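Local coordinates for protein putative alpha-L-fucosidase (Bacteroides thetaiotaomicron, PDB 3EYP) that probably hydrolyses alpha-L-fucosidic linkages, as expected of a glycosyl hydrolase family 29 enzyme, at residues G169-T174 with G196-Y201. Residues are numbered along the deposited sequence; the frame is centred on the assembly and turned at random.
Sequences GADELT and GTKNSY
Two loops at the C-terminal ends of neighbouring parallel strands, 162-164 and 193-195, meet here on the TIM barrel-like domain, with helix 175-188 between them in sequence. Within the first, Ala170 to Leu173 form a type I beta turn, closed by Leu173 N donating to Ala170 O at 3.0 Å. Lys198, its chain extended beyond CG, reaches across to the start of the turn, where its end crosses Asp171 obliquely. Its NZ forms a salt bridge to Asp171 OD1 at 3.0 Å, from above the carboxylate plane, and also bonds to Gly167 O, so a long cationic side chain suits the place. An alanine here would lose the salt bridge to Asp171 and the bond to Gly167 O, and would probably loosen the hold of one loop on the other. Asn199 places CG beside its own backbone N (chi1 -62°), and ND2 gives a nearly straight bond to Leu173 O at 2.7 Å, lying in the carbonyl plane; a short amide fits because the backbones are close. Between these two grips a water donates to Ala170 O at 2.9 Å and accepts from Asn199 N at 3.1 Å. Beyond Leu173, Thr174 takes the N-cap position of helix 175-188. Such polar bridging between loops that follow neighbouring strands is consistent with the catalytic-face rim of a beta/alpha-barrel glycosidase.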
ATOM      1  N   GLY A 169       0.561  10.155 -18.495  1.00 42.40           N
ATOM      2  CA  GLY A 169       1.227  11.023 -19.459  1.00 43.41           C
ATOM      3  C   GLY A 169       2.723  11.051 -19.550  1.00 43.28           C
ATOM      4  O   GLY A 169       3.263  11.931 -20.205  1.00 43.91           O
ATOM      5  N   ALA A 170       3.396  10.081 -18.931  1.00 43.29           N
ATOM      6  CA  ALA A 170       4.861  10.084 -18.782  1.00 43.64           C
ATOM      7  C   ALA A 170       5.638   9.346 -19.877  1.00 44.90           C
ATOM      8  O   ALA A 170       6.799   9.032 -19.742  1.00 45.22           O
ATOM      9  CB  ALA A 170       5.269   9.512 -17.388  1.00 43.75           C
ATOM     10  N   ASP A 171       4.981   9.111 -20.982  1.00 46.69           N
ATOM     11  CA  ASP A 171       5.520   8.210 -22.014  1.00 48.92           C
ATOM     12  C   ASP A 171       6.746   8.758 -22.727  1.00 48.57           C
ATOM     13  O   ASP A 171       7.573   8.001 -23.206  1.00 49.08           O
ATOM     14  CB  ASP A 171       4.395   7.873 -22.987  1.00 48.99           C
ATOM     15  CG  ASP A 171       3.067   7.701 -22.260  1.00 56.27           C
ATOM     16  OD1 ASP A 171       2.840   6.517 -21.876  1.00 57.60           O
ATOM     17  OD2 ASP A 171       2.307   8.762 -22.015  1.00 59.36           O
ATOM     18  N   GLU A 172       6.898  10.072 -22.718  1.00 49.25           N
ATOM     19  CA  GLU A 172       8.034  10.721 -23.396  1.00 49.26           C
ATOM     20  C   GLU A 172       9.293  10.601 -22.547  1.00 48.87           C
ATOM     21  O   GLU A 172      10.425  10.800 -23.023  1.00 50.01           O
ATOM     22  CB  GLU A 172       7.788  12.227 -23.688  1.00 49.74           C
ATOM     23  CG  GLU A 172       6.554  12.584 -24.504  1.00 52.57           C
ATOM     24  CD  GLU A 172       6.365  14.134 -24.660  1.00 58.46           C
ATOM     25  OE1 GLU A 172       7.244  14.922 -24.166  1.00 59.97           O
ATOM     26  OE2 GLU A 172       5.349  14.542 -25.289  1.00 61.58           O
ATOM     27  N   LEU A 173       9.098  10.324 -21.271  1.00 47.74           N
ATOM     28  CA  LEU A 173      10.208  10.272 -20.326  1.00 46.60           C
ATOM     29  C   LEU A 173      10.935   8.917 -20.442  1.00 46.76           C
ATOM     30  O   LEU A 173      10.340   7.851 -20.343  1.00 47.21           O
ATOM     31  CB  LEU A 173       9.709  10.507 -18.905  1.00 46.94           C
ATOM     32  CG  LEU A 173       8.929  11.805 -18.745  1.00 47.00           C
ATOM     33  CD1 LEU A 173       8.435  11.910 -17.294  1.00 49.72           C
ATOM     34  CD2 LEU A 173       9.864  12.952 -19.069  1.00 46.54           C
ATOM     35  N   THR A 174      12.221   8.999 -20.713  1.00 45.73           N
ATOM     36  CA  THR A 174      13.033   7.820 -21.001  1.00 45.62           C
ATOM     37  C   THR A 174      13.719   7.285 -19.796  1.00 43.93           C
ATOM     38  O   THR A 174      13.891   7.967 -18.802  1.00 42.97           O
ATOM     39  CB  THR A 174      14.155   8.140 -22.002  1.00 45.76           C
ATOM     40  OG1 THR A 174      15.024   9.118 -21.446  1.00 45.83           O
ATOM     41  CG2 THR A 174      13.603   8.649 -23.290  1.00 46.66           C
ATOM     42  N   GLY A 196       7.353   3.231  -8.914  1.00 41.00           N
ATOM     43  CA  GLY A 196       7.801   3.504 -10.292  1.00 42.55           C
ATOM     44  C   GLY A 196       6.915   2.862 -11.337  1.00 42.85           C
ATOM     45  O   GLY A 196       6.382   1.767 -11.170  1.00 44.40           O
ATOM     46  N   THR A 197       6.728   3.606 -12.395  1.00 43.32           N
ATOM     47  CA  THR A 197       5.886   3.197 -13.503  1.00 43.23           C
ATOM     48  C   THR A 197       6.652   3.388 -14.799  1.00 43.27           C
ATOM     49  O   THR A 197       7.606   4.166 -14.901  1.00 43.50           O
ATOM     50  CB  THR A 197       4.648   4.070 -13.561  1.00 44.38           C
ATOM     51  OG1 THR A 197       5.067   5.462 -13.491  1.00 46.58           O
ATOM     52  CG2 THR A 197       3.676   3.710 -12.404  1.00 42.84           C
ATOM     53  N   LYS A 198       6.207   2.642 -15.777  1.00 44.06           N
ATOM     54  CA  LYS A 198       6.677   2.789 -17.151  1.00 43.78           C
ATOM     55  C   LYS A 198       8.193   2.759 -17.234  1.00 43.75           C
ATOM     56  O   LYS A 198       8.849   1.760 -16.796  1.00 43.60           O
ATOM     57  CB  LYS A 198       6.006   4.013 -17.784  1.00 44.23           C
ATOM     58  CG  LYS A 198       4.575   3.728 -18.176  1.00 45.98           C
ATOM     59  CD  LYS A 198       3.768   5.000 -18.590  1.00 46.19           C
ATOM     60  CE  LYS A 198       2.316   4.745 -18.749  1.00 47.69           C
ATOM     61  NZ  LYS A 198       1.654   6.012 -19.129  1.00 43.99           N
ATOM     62  N   ASN A 199       8.803   3.813 -17.786  1.00 42.97           N
ATOM     63  CA  ASN A 199      10.242   3.726 -18.077  1.00 43.35           C
ATOM     64  C   ASN A 199      11.170   3.804 -16.887  1.00 41.97           C
ATOM     65  O   ASN A 199      12.362   3.661 -17.031  1.00 43.71           O
ATOM     66  CB  ASN A 199      10.660   4.685 -19.195  1.00 44.50           C
ATOM     67  CG  ASN A 199       9.958   4.354 -20.504  1.00 47.01           C
ATOM     68  OD1 ASN A 199       9.807   3.168 -20.855  1.00 45.28           O
ATOM     69  ND2 ASN A 199       9.487   5.393 -21.216  1.00 44.97           N
ATOM     70  N   SER A 200      10.582   3.954 -15.708  1.00 41.96           N
ATOM     71  CA  SER A 200      11.351   3.937 -14.425  1.00 42.48           C
ATOM     72  C   SER A 200      11.531   2.551 -13.864  1.00 42.02           C
ATOM     73  O   SER A 200      12.054   2.389 -12.757  1.00 41.51           O
ATOM     74  CB  SER A 200      10.669   4.768 -13.346  1.00 41.93           C
ATOM     75  OG  SER A 200       9.412   4.206 -12.939  1.00 40.80           O
ATOM     76  N   TYR A 201      11.039   1.573 -14.623  1.00 41.79           N
ATOM     77  CA  TYR A 201      10.946   0.164 -14.156  1.00 43.40           C
ATOM     78  C   TYR A 201      12.196  -0.421 -13.487  1.00 43.71           C
ATOM     79  O   TYR A 201      12.065  -1.162 -12.534  1.00 45.28           O
ATOM     80  CB  TYR A 201      10.408  -0.794 -15.252  1.00 43.02           C
ATOM     81  CG  TYR A 201      11.369  -0.948 -16.389  1.00 42.88           C
ATOM     82  CD1 TYR A 201      12.318  -1.965 -16.382  1.00 42.18           C
ATOM     83  CD2 TYR A 201      11.415  -0.029 -17.413  1.00 45.03           C
ATOM     84  CE1 TYR A 201      13.209  -2.095 -17.389  1.00 45.14           C
ATOM     85  CE2 TYR A 201      12.326  -0.158 -18.453  1.00 46.03           C
ATOM     86  CZ  TYR A 201      13.214  -1.198 -18.433  1.00 47.17           C
ATOM     87  OH  TYR A 201      14.139  -1.325 -19.460  1.00 48.20           O
TER
HETATM   88  O   HOH W   1       7.820   6.671 -18.497  1.00 50.52           O